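Local coordinates for 4-alpha-glucanotransferase (Corynebacterium glutamicum, PDB 5B68), which is an amylomaltase, also called a disproportionating enzyme, built from an N-terminal beta sandwich joined to a TIM-barrel domain, at residues Ser76-Glu81 / Ile160-Arg165; Ala164-Ala169 / Leu496-Ala501; Gly464-Phe469 / Pro515-Ala520; Ala489-Leu494 / Ala522-Met527. All coordinates share one frame; numbering follows the deposited sequence.

Contact 1. Residues Ser76-Glu81 / Ile160-Arg165; sequences SVVAVE and IITPAR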
loop_
_atom_site.group_PDB
_atom_site.type_symbol
_atom_site.label_atom_id
_atom_site.label_comp_id
_atom_site.label_asym_id
_atom_site.label_seq_id
_atom_site.Cartn_x
_atom_site.Cartn_y
_atom_site.Cartn_z
ATOM N N SER A 76 -21.211 1.871 11.430
ATOM C CA SER A 76 -21.392 2.692 10.220
ATOM C C SER A 76 -22.188 1.841 9.212
ATOM O O SER A 76 -22.372 0.658 9.440
ATOM C CB SER A 76 -20.087 3.183 9.656
ATOM O OG SER A 76 -19.153 2.106 9.497
ATOM N N VAL A 77 -22.603 2.446 8.102
ATOM C CA VAL A 77 -23.348 1.764 7.071
ATOM C C VAL A 77 -22.732 2.081 5.725
ATOM O O VAL A 77 -22.542 3.261 5.381
ATOM C CB VAL A 77 -24.801 2.265 7.080
ATOM C CG1 VAL A 77 -25.551 1.668 5.883
ATOM C CG2 VAL A 77 -25.484 1.982 8.424
ATOM N N VAL A 78 -22.334 1.033 5.001
ATOM C CA VAL A 78 -21.691 1.195 3.706
ATOM C C VAL A 78 -22.568 0.487 2.665
ATOM O O VAL A 78 -22.938 -0.643 2.907
ATOM C CB VAL A 78 -20.261 0.562 3.692
ATOM C CG1 VAL A 78 -19.608 0.857 2.356
ATOM C CG2 VAL A 78 -19.398 1.196 4.778
ATOM N N ALA A 79 -22.896 1.137 1.581
ATOM C CA ALA A 79 -23.792 0.572 0.534
ATOM C C ALA A 79 -23.223 0.952 -0.800
ATOM O O ALA A 79 -22.580 2.017 -0.965
ATOM C CB ALA A 79 -25.201 1.096 0.696
ATOM N N VAL A 80 -23.438 0.076 -1.790
ATOM C CA VAL A 80 -23.087 0.412 -3.140
ATOM C C VAL A 80 -24.190 1.265 -3.700
ATOM O O VAL A 80 -25.362 1.074 -3.350
ATOM C CB VAL A 80 -22.948 -0.844 -3.998
ATOM C CG1 VAL A 80 -22.712 -0.503 -5.490
ATOM C CG2 VAL A 80 -21.851 -1.693 -3.377
ATOM N N GLU A 81 -23.802 2.237 -4.502
ATOM C CA GLU A 81 -24.749 3.122 -5.253
ATOM C C GLU A 81 -25.911 2.354 -5.831
ATOM O O GLU A 81 -25.706 1.335 -6.364
ATOM C CB GLU A 81 -23.978 3.791 -6.403
ATOM C CG GLU A 81 -24.561 5.119 -6.782
ATOM C CD GLU A 81 -23.744 5.861 -7.807
ATOM O OE1 GLU A 81 -24.028 7.091 -7.939
ATOM O OE2 GLU A 81 -22.851 5.195 -8.438
ATOM N N ILE A 160 -21.847 5.553 3.913
ATOM C CA ILE A 160 -20.836 5.708 2.915
ATOM C C ILE A 160 -21.309 4.978 1.672
ATOM O O ILE A 160 -21.562 3.786 1.726
ATOM C CB ILE A 160 -19.534 5.108 3.433
ATOM C CG1 ILE A 160 -19.110 5.823 4.754
ATOM C CG2 ILE A 160 -18.449 5.277 2.393
ATOM C CD1 ILE A 160 -18.341 4.931 5.653
ATOM N N ILE A 161 -21.405 5.686 0.588
ATOM C CA ILE A 161 -21.975 5.162 -0.636
ATOM C C ILE A 161 -20.851 5.007 -1.708
ATOM O O ILE A 161 -20.100 5.960 -2.024
ATOM C CB ILE A 161 -23.062 6.116 -1.132
ATOM C CG1 ILE A 161 -24.167 6.331 -0.054
ATOM C CG2 ILE A 161 -23.653 5.605 -2.415
ATOM C CD1 ILE A 161 -24.887 5.048 0.380
ATOM N N THR A 162 -20.718 3.795 -2.215
ATOM C CA THR A 162 -19.528 3.411 -2.941
ATOM C C THR A 162 -19.904 3.017 -4.369
ATOM O O THR A 162 -21.047 2.658 -4.652
ATOM C CB THR A 162 -18.820 2.278 -2.252
ATOM O OG1 THR A 162 -19.569 1.076 -2.382
ATOM C CG2 THR A 162 -18.492 2.568 -0.775
ATOM N N PRO A 163 -18.970 3.215 -5.311
ATOM C CA PRO A 163 -19.339 2.923 -6.712
ATOM C C PRO A 163 -19.351 1.447 -7.063
ATOM O O PRO A 163 -18.509 0.665 -6.595
ATOM C CB PRO A 163 -18.289 3.704 -7.514
ATOM C CG PRO A 163 -17.094 3.644 -6.625
ATOM C CD PRO A 163 -17.625 3.820 -5.227
ATOM N N ALA A 164 -20.277 1.063 -7.939
ATOM C CA ALA A 164 -20.311 -0.296 -8.418
ATOM C C ALA A 164 -18.990 -0.728 -9.162
ATOM O O ALA A 164 -18.544 -1.827 -8.987
ATOM C CB ALA A 164 -21.552 -0.504 -9.309
ATOM N N ARG A 165 -18.406 0.183 -9.962
ATOM C CA ARG A 165 -17.256 -0.134 -10.784
ATOM C C ARG A 165 -16.433 1.120 -11.087
ATOM O O ARG A 165 -16.958 2.192 -11.410
ATOM C CB ARG A 165 -17.737 -0.757 -12.076
ATOM C CG ARG A 165 -16.629 -1.424 -12.927
ATOM C CD ARG A 165 -17.209 -1.955 -14.248
ATOM N NE ARG A 165 -16.158 -2.446 -15.172
ATOM C CZ ARG A 165 -15.481 -3.578 -15.038
ATOM N NH1 ARG A 165 -14.621 -3.914 -15.998
ATOM N NH2 ARG A 165 -15.656 -4.424 -13.997
#
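Val78, Ala79 and Val80 pair in parallel with Ile160, Ile161 and Thr162, a compact example of strand pairing that passes from a buried sheet to an exposed end. Four backbone hydrogen bonds join the strands: Ile160 N to Val77 O (2.8 Å), Ala79 N to Ile160 O, Thr162 N to Ala79 O, and finally Glu81 N to Thr162 O, 2.8 Å long and nearly straight at 175°. One face carries Val78, Val80, Ile160 and Thr162. There Val78 CG1, anti to its backbone N (chi1 -176°), meets Thr162 CG2 at 3.7 Å, the two side chains crossing at about a right angle. Val78 CG2 touches Ile160 CD1 at 4.0 Å. On the other face, the buried Ala79 CB meets Ile161 CD1 at 4.0 Å. Thr162 OG1 has its main polar partner elsewhere, in Arg524 NH1. The far end is more exposed: Val80 CG1 meets Ala164 CB at 4.0 Å, and Glu81 CA lies 3.9 Å from Ile161 CG2. Helix 487-500 packs against Val78 and Ile160 through Ala489 and Leu496, while strand 153-162 runs between strand 76-80 and its antiparallel neighbour 142-150.

Contact 2. Residues Ala164-Ala169 / Leu496-Ala501; sequences ARLSTA and LEAELA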
loop_
_atom_site.group_PDB
_atom_site.type_symbol
_atom_site.label_atom_id
_atom_site.label_comp_id
_atom_site.label_asym_id
_atom_site.label_seq_id
_atom_site.Cartn_x
_atom_site.Cartn_y
_atom_site.Cartn_z
ATOM N N ALA A 164 -20.277 1.063 -7.939
ATOM C CA ALA A 164 -20.311 -0.296 -8.418
ATOM C C ALA A 164 -18.990 -0.728 -9.162
ATOM O O ALA A 164 -18.544 -1.827 -8.987
ATOM C CB ALA A 164 -21.552 -0.504 -9.309
ATOM N N ARG A 165 -18.406 0.183 -9.962
ATOM C CA ARG A 165 -17.256 -0.134 -10.784
ATOM C C ARG A 165 -16.433 1.120 -11.087
ATOM O O ARG A 165 -16.958 2.192 -11.410
ATOM C CB ARG A 165 -17.737 -0.757 -12.076
ATOM C CG ARG A 165 -16.629 -1.424 -12.927
ATOM C CD ARG A 165 -17.209 -1.955 -14.248
ATOM N NE ARG A 165 -16.158 -2.446 -15.172
ATOM C CZ ARG A 165 -15.481 -3.578 -15.038
ATOM N NH1 ARG A 165 -14.621 -3.914 -15.998
ATOM N NH2 ARG A 165 -15.656 -4.424 -13.997
ATOM N N LEU A 166 -15.131 0.981 -10.943
ATOM C CA LEU A 166 -14.164 2.010 -11.311
ATOM C C LEU A 166 -14.228 2.265 -12.842
ATOM O O LEU A 166 -14.118 1.307 -13.607
ATOM C CB LEU A 166 -12.754 1.508 -10.956
ATOM C CG LEU A 166 -12.474 1.511 -9.495
ATOM C CD1 LEU A 166 -11.321 0.627 -9.156
ATOM C CD2 LEU A 166 -12.228 2.942 -9.019
ATOM N N SER A 167 -14.427 3.505 -13.237
ATOM C CA SER A 167 -14.466 3.903 -14.674
ATOM C C SER A 167 -13.173 3.596 -15.426
ATOM O O SER A 167 -13.235 3.265 -16.639
ATOM C CB SER A 167 -14.832 5.371 -14.789
ATOM O OG SER A 167 -16.013 5.594 -14.107
ATOM N N THR A 168 -12.011 3.614 -14.746
ATOM C CA THR A 168 -10.756 3.314 -15.436
ATOM C C THR A 168 -10.692 1.851 -15.946
ATOM O O THR A 168 -9.900 1.531 -16.854
ATOM C CB THR A 168 -9.531 3.533 -14.516
ATOM O OG1 THR A 168 -9.786 2.941 -13.243
ATOM C CG2 THR A 168 -9.173 5.065 -14.373
ATOM N N ALA A 169 -11.427 0.942 -15.307
ATOM C CA ALA A 169 -11.376 -0.494 -15.652
ATOM C C ALA A 169 -11.753 -0.692 -17.142
ATOM O O ALA A 169 -10.951 -1.214 -17.935
ATOM C CB ALA A 169 -12.255 -1.320 -14.690
ATOM N N LEU A 496 -14.306 3.863 -3.935
ATOM C CA LEU A 496 -14.846 5.202 -3.823
ATOM C C LEU A 496 -13.742 6.242 -3.934
ATOM O O LEU A 496 -13.858 7.138 -4.764
ATOM C CB LEU A 496 -15.621 5.394 -2.540
ATOM C CG LEU A 496 -16.133 6.811 -2.187
ATOM C CD1 LEU A 496 -17.014 7.417 -3.251
ATOM C CD2 LEU A 496 -16.859 6.715 -0.850
ATOM N N GLU A 497 -12.735 6.140 -3.100
ATOM C CA GLU A 497 -11.648 7.109 -3.161
ATOM C C GLU A 497 -10.920 7.169 -4.526
ATOM O O GLU A 497 -10.595 8.267 -5.047
ATOM C CB GLU A 497 -10.742 6.940 -1.987
ATOM C CG GLU A 497 -11.347 7.418 -0.666
ATOM C CD GLU A 497 -11.725 8.866 -0.683
ATOM O OE1 GLU A 497 -10.872 9.739 -1.034
ATOM O OE2 GLU A 497 -12.904 9.169 -0.335
ATOM N N ALA A 498 -10.649 6.003 -5.103
ATOM C CA ALA A 498 -10.121 5.924 -6.446
ATOM C C ALA A 498 -11.030 6.507 -7.523
ATOM O O ALA A 498 -10.560 7.242 -8.407
ATOM C CB ALA A 498 -9.672 4.475 -6.782
ATOM N N GLU A 499 -12.328 6.241 -7.453
ATOM C CA GLU A 499 -13.249 6.783 -8.414
ATOM C C GLU A 499 -13.271 8.300 -8.319
ATOM O O GLU A 499 -13.176 8.947 -9.361
ATOM C CB GLU A 499 -14.627 6.178 -8.275
ATOM C CG GLU A 499 -15.610 6.640 -9.334
ATOM C CD GLU A 499 -15.350 6.091 -10.737
ATOM O OE1 GLU A 499 -14.410 5.341 -10.923
ATOM O OE2 GLU A 499 -16.082 6.432 -11.666
ATOM N N LEU A 500 -13.246 8.869 -7.115
ATOM C CA LEU A 500 -13.275 10.363 -6.937
ATOM C C LEU A 500 -11.968 11.003 -7.494
ATOM O O LEU A 500 -11.972 12.149 -8.003
ATOM C CB LEU A 500 -13.419 10.721 -5.470
ATOM C CG LEU A 500 -14.695 10.336 -4.718
ATOM C CD1 LEU A 500 -14.650 10.655 -3.239
ATOM C CD2 LEU A 500 -15.897 10.986 -5.409
ATOM N N ALA A 501 -10.882 10.242 -7.428
ATOM C CA ALA A 501 -9.590 10.661 -7.917
ATOM C C ALA A 501 -9.394 10.323 -9.405
ATOM O O ALA A 501 -8.346 10.671 -9.903
ATOM C CB ALA A 501 -8.479 9.994 -7.102
HETATM O O HOH W 1 -18.832 5.113 -11.134
HETATM O O HOH W 2 -11.739 5.135 -11.921
#
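Ser167 and Glu499 face each other as a two-pronged donor and a two-pronged acceptor, and their orientation organises the whole contact. The Ser167 hydroxyl sits beside its own backbone N, with OG anti to the carbonyl carbon (chi1 -54°), which lets both groups address one carboxylate. Glu499 OE1 takes the backbone proton of Ser167 N at 3.0 Å, along a fairly straight path of 164°. The approach is from the syn side, 21° out of the carboxylate plane. Glu499 OE2 accepts from Ser167 OG at 2.6 Å through its syn lone pair, so each oxygen has its own direct donor.

Two waters extend this grip. One donates to Glu499 OE2 at 3.1 Å and, weakly, to Arg165 O. The other donates to Glu499 OE1 at 2.9 Å and accepts from Thr168 N at 3.2 Å, linking the next backbone N-H to the same acid.

Beside the polar pair, Leu166 supplies an apolar footing. Its CD2 lies 3.7 Å from Ala498 CB and also reaches the backbone N of Glu499, while Val505 of strand 504-507 touches both Leu166 and Ala498. The Glu499 carboxylate thus gathers two direct and two water-borne hydrogen bonds where the chain enters helix 167-174, one from Ser167 N itself and one from a water that in turn accepts from Thr168 N. Such surroundings would be expected to stabilise a negative charge on Glu499 and to fix the rotation of its carboxylate.

Contact 3. Residues Gly464-Phe469 / Pro515-Ala520; sequences GLFRLF and PWVQDA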
loop_
_atom_site.group_PDB
_atom_site.type_symbol
_atom_site.label_atom_id
_atom_site.label_comp_id
_atom_site.label_asym_id
_atom_site.label_seq_id
_atom_site.Cartn_x
_atom_site.Cartn_y
_atom_site.Cartn_z
ATOM N N GLY A 464 -5.807 -8.416 2.351
ATOM C CA GLY A 464 -5.996 -7.664 3.580
ATOM C C GLY A 464 -7.211 -6.781 3.621
ATOM O O GLY A 464 -7.566 -6.276 4.699
ATOM N N LEU A 465 -7.856 -6.560 2.494
ATOM C CA LEU A 465 -9.153 -5.872 2.487
ATOM C C LEU A 465 -10.238 -6.849 2.974
ATOM O O LEU A 465 -11.376 -6.414 3.259
ATOM C CB LEU A 465 -9.456 -5.353 1.107
ATOM C CG LEU A 465 -8.443 -4.342 0.492
ATOM C CD1 LEU A 465 -8.868 -4.080 -0.946
ATOM C CD2 LEU A 465 -8.406 -3.043 1.205
ATOM N N PHE A 466 -9.936 -8.169 2.962
ATOM C CA PHE A 466 -10.850 -9.216 3.337
ATOM C C PHE A 466 -10.537 -9.799 4.707
ATOM O O PHE A 466 -11.433 -10.048 5.499
ATOM C CB PHE A 466 -10.874 -10.318 2.257
ATOM C CG PHE A 466 -11.300 -9.806 0.890
ATOM C CD1 PHE A 466 -10.397 -9.151 0.073
ATOM C CD2 PHE A 466 -12.610 -9.960 0.457
ATOM C CE1 PHE A 466 -10.780 -8.694 -1.166
ATOM C CE2 PHE A 466 -12.997 -9.482 -0.758
ATOM C CZ PHE A 466 -12.074 -8.808 -1.586
ATOM N N ARG A 467 -9.279 -10.144 4.920
ATOM C CA ARG A 467 -8.846 -10.777 6.125
ATOM C C ARG A 467 -7.337 -10.577 6.269
ATOM O O ARG A 467 -6.629 -10.353 5.262
ATOM C CB ARG A 467 -9.212 -12.289 6.046
ATOM C CG ARG A 467 -8.404 -13.023 4.987
ATOM C CD ARG A 467 -8.934 -14.425 4.758
ATOM N NE ARG A 467 -10.193 -14.449 4.024
ATOM C CZ ARG A 467 -10.400 -15.154 2.913
ATOM N NH1 ARG A 467 -11.561 -15.094 2.324
ATOM N NH2 ARG A 467 -9.430 -15.872 2.364
ATOM N N LEU A 468 -6.820 -10.678 7.481
ATOM C CA LEU A 468 -5.377 -10.651 7.689
ATOM C C LEU A 468 -5.019 -11.837 8.493
ATOM O O LEU A 468 -5.719 -12.160 9.442
ATOM C CB LEU A 468 -4.945 -9.397 8.447
ATOM C CG LEU A 468 -4.966 -8.110 7.586
ATOM C CD1 LEU A 468 -4.756 -6.894 8.482
ATOM C CD2 LEU A 468 -3.977 -8.129 6.443
ATOM N N PHE A 469 -3.880 -12.414 8.210
ATOM C CA PHE A 469 -3.246 -13.371 9.110
ATOM C C PHE A 469 -2.489 -12.652 10.171
ATOM O O PHE A 469 -1.634 -11.863 9.841
ATOM C CB PHE A 469 -2.317 -14.286 8.333
ATOM C CG PHE A 469 -1.847 -15.448 9.123
ATOM C CD1 PHE A 469 -2.677 -16.547 9.344
ATOM C CD2 PHE A 469 -0.594 -15.438 9.692
ATOM C CE1 PHE A 469 -2.237 -17.617 10.124
ATOM C CE2 PHE A 469 -0.155 -16.499 10.477
ATOM C CZ PHE A 469 -0.958 -17.585 10.690
ATOM N N PRO A 515 -13.265 -17.920 -4.724
ATOM C CA PRO A 515 -13.835 -17.263 -5.899
ATOM C C PRO A 515 -14.577 -15.975 -5.568
ATOM O O PRO A 515 -14.461 -15.007 -6.338
ATOM C CB PRO A 515 -14.816 -18.302 -6.466
ATOM C CG PRO A 515 -14.306 -19.613 -5.955
ATOM C CD PRO A 515 -13.678 -19.332 -4.609
ATOM N N TRP A 516 -15.290 -15.949 -4.446
ATOM C CA TRP A 516 -16.062 -14.733 -4.040
ATOM C C TRP A 516 -15.128 -13.494 -3.846
ATOM O O TRP A 516 -15.529 -12.372 -4.128
ATOM C CB TRP A 516 -16.916 -14.950 -2.830
ATOM C CG TRP A 516 -16.279 -15.141 -1.534
ATOM C CD1 TRP A 516 -15.898 -16.347 -0.956
ATOM C CD2 TRP A 516 -15.976 -14.114 -0.558
ATOM N NE1 TRP A 516 -15.368 -16.112 0.296
ATOM C CE2 TRP A 516 -15.420 -14.769 0.575
ATOM C CE3 TRP A 516 -16.108 -12.728 -0.547
ATOM C CZ2 TRP A 516 -14.940 -14.093 1.665
ATOM C CZ3 TRP A 516 -15.662 -12.021 0.588
ATOM C CH2 TRP A 516 -15.083 -12.728 1.690
ATOM N N VAL A 517 -13.913 -13.741 -3.381
ATOM C CA VAL A 517 -12.936 -12.682 -3.128
ATOM C C VAL A 517 -12.477 -12.102 -4.463
ATOM O O VAL A 517 -12.536 -10.895 -4.636
ATOM C CB VAL A 517 -11.764 -13.216 -2.281
ATOM C CG1 VAL A 517 -10.637 -12.228 -2.108
ATOM C CG2 VAL A 517 -12.257 -13.771 -0.948
ATOM N N GLN A 518 -12.018 -12.965 -5.391
ATOM C CA GLN A 518 -11.638 -12.582 -6.728
ATOM C C GLN A 518 -12.770 -11.803 -7.377
ATOM O O GLN A 518 -12.548 -10.749 -7.920
ATOM C CB GLN A 518 -11.340 -13.832 -7.558
ATOM C CG GLN A 518 -10.060 -14.514 -7.072
ATOM C CD GLN A 518 -9.557 -15.624 -7.989
ATOM O OE1 GLN A 518 -10.346 -16.263 -8.684
ATOM N NE2 GLN A 518 -8.231 -15.868 -7.977
ATOM N N ASP A 519 -13.994 -12.267 -7.240
ATOM C CA ASP A 519 -15.116 -11.630 -7.855
ATOM C C ASP A 519 -15.448 -10.275 -7.224
ATOM O O ASP A 519 -15.854 -9.342 -7.935
ATOM C CB ASP A 519 -16.376 -12.528 -7.823
ATOM C CG ASP A 519 -16.282 -13.713 -8.788
ATOM O OD1 ASP A 519 -15.421 -13.673 -9.694
ATOM O OD2 ASP A 519 -17.041 -14.699 -8.622
ATOM N N ALA A 520 -15.315 -10.188 -5.932
ATOM C CA ALA A 520 -15.593 -8.904 -5.249
ATOM C C ALA A 520 -14.629 -7.808 -5.785
ATOM O O ALA A 520 -15.042 -6.686 -5.944
ATOM C CB ALA A 520 -15.417 -9.043 -3.766
#
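Phe466 and Trp516, whose rings meet across this contact, differ in first torsion. Phe466 places CG anti to its carbonyl carbon (chi1 -60°), whereas Trp516 sets CG between the backbone N and the carbonyl carbon (chi1 69°). The rings form an offset edge-to-face pair, the Phe466 edge directed at the Trp516 face with the planes 71° apart. Their nearest atoms are Phe466 CD2 and Trp516 CZ3, at 3.7 Å.

Val517 divides its two methyls between these residues. CG1 stands 3.6 Å from the centroid of the Phe466 ring, almost on its normal, in a CH-pi contact, while CG2 covers the centre of one face of the neighbouring Trp516 ring. Ala520 CB, one helical turn on from Trp516, closes on the Phe466 edge at CE2 (3.9 Å).

Arg467 reaches tip to tip toward Trp516. Its NH1 comes within 3.6 Å of Trp516 CZ2, which lies at the edge of the guanidinium, and is equally near Val517 CG2. The main ionic partner of this arginine is Glu514, which forms a salt bridge with NH2 just ahead of helix 515-523. Between the two segments themselves the chemistry is one of aromatic, CH-pi and methyl packing, with the tip of the guanidinium at its margin and its charge probably balanced by Glu514.

Contact 4. Residues Ala489-Leu494 / Ala522-Met527; sequences ALVGIL and AQRGIM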
loop_
_atom_site.group_PDB
_atom_site.type_symbol
_atom_site.label_atom_id
_atom_site.label_comp_id
_atom_site.label_asym_id
_atom_site.label_seq_id
_atom_site.Cartn_x
_atom_site.Cartn_y
_atom_site.Cartn_z
ATOM N N ALA A 489 -16.986 -2.730 3.082
ATOM C CA ALA A 489 -16.431 -1.455 3.513
ATOM C C ALA A 489 -15.022 -1.157 3.012
ATOM O O ALA A 489 -14.819 -0.113 2.399
ATOM C CB ALA A 489 -16.537 -1.330 5.031
ATOM N N LEU A 490 -14.049 -2.046 3.220
ATOM C CA LEU A 490 -12.666 -1.739 2.841
ATOM C C LEU A 490 -12.507 -1.626 1.318
ATOM O O LEU A 490 -11.904 -0.674 0.806
ATOM C CB LEU A 490 -11.715 -2.782 3.426
ATOM C CG LEU A 490 -11.517 -2.692 4.959
ATOM C CD1 LEU A 490 -10.477 -3.636 5.457
ATOM C CD2 LEU A 490 -11.119 -1.289 5.375
ATOM N N VAL A 491 -13.073 -2.570 0.586
ATOM C CA VAL A 491 -12.978 -2.559 -0.879
ATOM C C VAL A 491 -13.816 -1.474 -1.444
ATOM O O VAL A 491 -13.407 -0.765 -2.400
ATOM C CB VAL A 491 -13.465 -3.891 -1.515
ATOM C CG1 VAL A 491 -13.479 -3.795 -3.029
ATOM C CG2 VAL A 491 -12.601 -5.069 -1.097
ATOM N N GLY A 492 -15.009 -1.300 -0.862
ATOM C CA GLY A 492 -15.935 -0.237 -1.346
ATOM C C GLY A 492 -15.347 1.157 -1.187
ATOM O O GLY A 492 -15.482 2.002 -2.075
ATOM N N ILE A 493 -14.698 1.383 -0.077
ATOM C CA ILE A 493 -14.064 2.669 0.149
ATOM C C ILE A 493 -12.820 2.862 -0.732
ATOM O O ILE A 493 -12.570 3.938 -1.163
ATOM C CB ILE A 493 -13.786 2.853 1.646
ATOM C CG1 ILE A 493 -15.129 3.065 2.406
ATOM C CG2 ILE A 493 -12.833 4.040 1.920
ATOM C CD1 ILE A 493 -15.015 2.842 3.920
ATOM N N LEU A 494 -12.015 1.828 -0.959
ATOM C CA LEU A 494 -10.951 1.931 -1.888
ATOM C C LEU A 494 -11.497 2.336 -3.266
ATOM O O LEU A 494 -10.970 3.247 -3.928
ATOM C CB LEU A 494 -10.186 0.599 -1.944
ATOM C CG LEU A 494 -9.181 0.415 -3.055
ATOM C CD1 LEU A 494 -8.073 1.424 -2.901
ATOM C CD2 LEU A 494 -8.621 -0.988 -2.988
ATOM N N ALA A 522 -12.905 -7.980 -8.926
ATOM C CA ALA A 522 -13.068 -7.839 -10.369
ATOM C C ALA A 522 -14.308 -7.081 -10.693
ATOM O O ALA A 522 -14.338 -6.272 -11.597
ATOM C CB ALA A 522 -13.224 -9.205 -11.027
ATOM N N GLN A 523 -15.357 -7.350 -9.943
ATOM C CA GLN A 523 -16.603 -6.621 -10.212
ATOM C C GLN A 523 -16.498 -5.126 -10.039
ATOM O O GLN A 523 -17.125 -4.338 -10.779
ATOM C CB GLN A 523 -17.728 -7.136 -9.332
ATOM C CG GLN A 523 -18.223 -8.494 -9.789
ATOM C CD GLN A 523 -19.196 -9.125 -8.803
ATOM O OE1 GLN A 523 -19.573 -8.499 -7.819
ATOM N NE2 GLN A 523 -19.587 -10.391 -9.058
ATOM N N ARG A 524 -15.650 -4.730 -9.128
ATOM C CA ARG A 524 -15.395 -3.281 -8.939
ATOM C C ARG A 524 -14.463 -2.650 -9.903
ATOM O O ARG A 524 -14.137 -1.444 -9.770
ATOM C CB ARG A 524 -14.802 -3.072 -7.531
ATOM C CG ARG A 524 -15.709 -3.521 -6.443
ATOM C CD ARG A 524 -16.516 -2.370 -5.895
ATOM N NE ARG A 524 -17.149 -2.799 -4.675
ATOM C CZ ARG A 524 -17.955 -2.050 -3.922
ATOM N NH1 ARG A 524 -18.289 -0.770 -4.204
ATOM N NH2 ARG A 524 -18.435 -2.608 -2.803
ATOM N N GLY A 525 -13.916 -3.440 -10.850
ATOM C CA GLY A 525 -12.892 -2.969 -11.700
ATOM C C GLY A 525 -11.505 -2.811 -11.124
ATOM O O GLY A 525 -10.708 -2.048 -11.680
ATOM N N ILE A 526 -11.220 -3.565 -10.045
ATOM C CA ILE A 526 -9.914 -3.601 -9.475
ATOM C C ILE A 526 -9.094 -4.653 -10.229
ATOM O O ILE A 526 -9.520 -5.830 -10.328
ATOM C CB ILE A 526 -9.993 -3.871 -7.985
ATOM C CG1 ILE A 526 -10.697 -2.661 -7.295
ATOM C CG2 ILE A 526 -8.611 -4.112 -7.397
ATOM C CD1 ILE A 526 -11.072 -2.894 -5.812
ATOM N N MET A 527 -7.917 -4.245 -10.690
ATOM C CA MET A 527 -7.055 -5.104 -11.500
ATOM C C MET A 527 -6.237 -5.981 -10.669
ATOM O O MET A 527 -5.849 -5.627 -9.536
ATOM C CB MET A 527 -6.194 -4.231 -12.381
ATOM C CG MET A 527 -6.998 -3.404 -13.358
ATOM S SD MET A 527 -5.912 -2.494 -14.489
ATOM C CE MET A 527 -7.054 -1.270 -15.135
#
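Val491 and Leu494 of helix 487-500 meet Ile526 in the apolar half of this buried contact, which illustrates how a helix packs against the turn that ends its successor. Ile526 CD1 touches both, 3.8 Å from Val491 CG1 and 4.2 Å from Leu494 CD2.

A second kind of interaction involves a flat polar group lying on backbone. Arg524 bends at chi2 (-96°), which turns CD, and the rest of its chain runs extended to the helix. There Gly492 CA lies over one face of the guanidinium, offset toward the rim and 3.7 Å from Arg524 NH2. Lacking a side chain, Gly492 meets the guanidinium with its backbone. The aliphatic part of Arg524 passes Val491, with CG 4.1 Å from Val491 CG1.

As for hydrogen bonds, NH1 of Arg524 bonds to Pro163 O and Thr162 OG1 of the sandwich domain.

Gly525, at a positive phi of 74°, closes the end of helix 515-523 in a Schellman motif, and the chain turns toward strand 528-531. Helix 487-500, strand 504-507, helix 515-523 and strand 528-531 alternate along the chain, as in a TIM barrel.

Overall arrangement
Contact 4 is buried throughout and contact 1 largely so, while contacts 2 and 3 each have an exposed side. Helix 487-500 serves contacts 2 and 4; helix 515-523 serves contact 3, and the turn that ends it serves contact 4. Chemistry changes with place: backbone bonding within the sandwich sheet in contact 1, a solvated carboxylate in contact 2, aromatic packing in contact 3, where the chain entering strand 467-472 of the small antiparallel sheet meets helix 515-523 with Trp516 exposed, and apolar contacts with a guanidinium facing a glycine CA in contact 4. Arg524 ties contact 4 to contacts 1 and 2, which adjoin through Ala164 and Arg165.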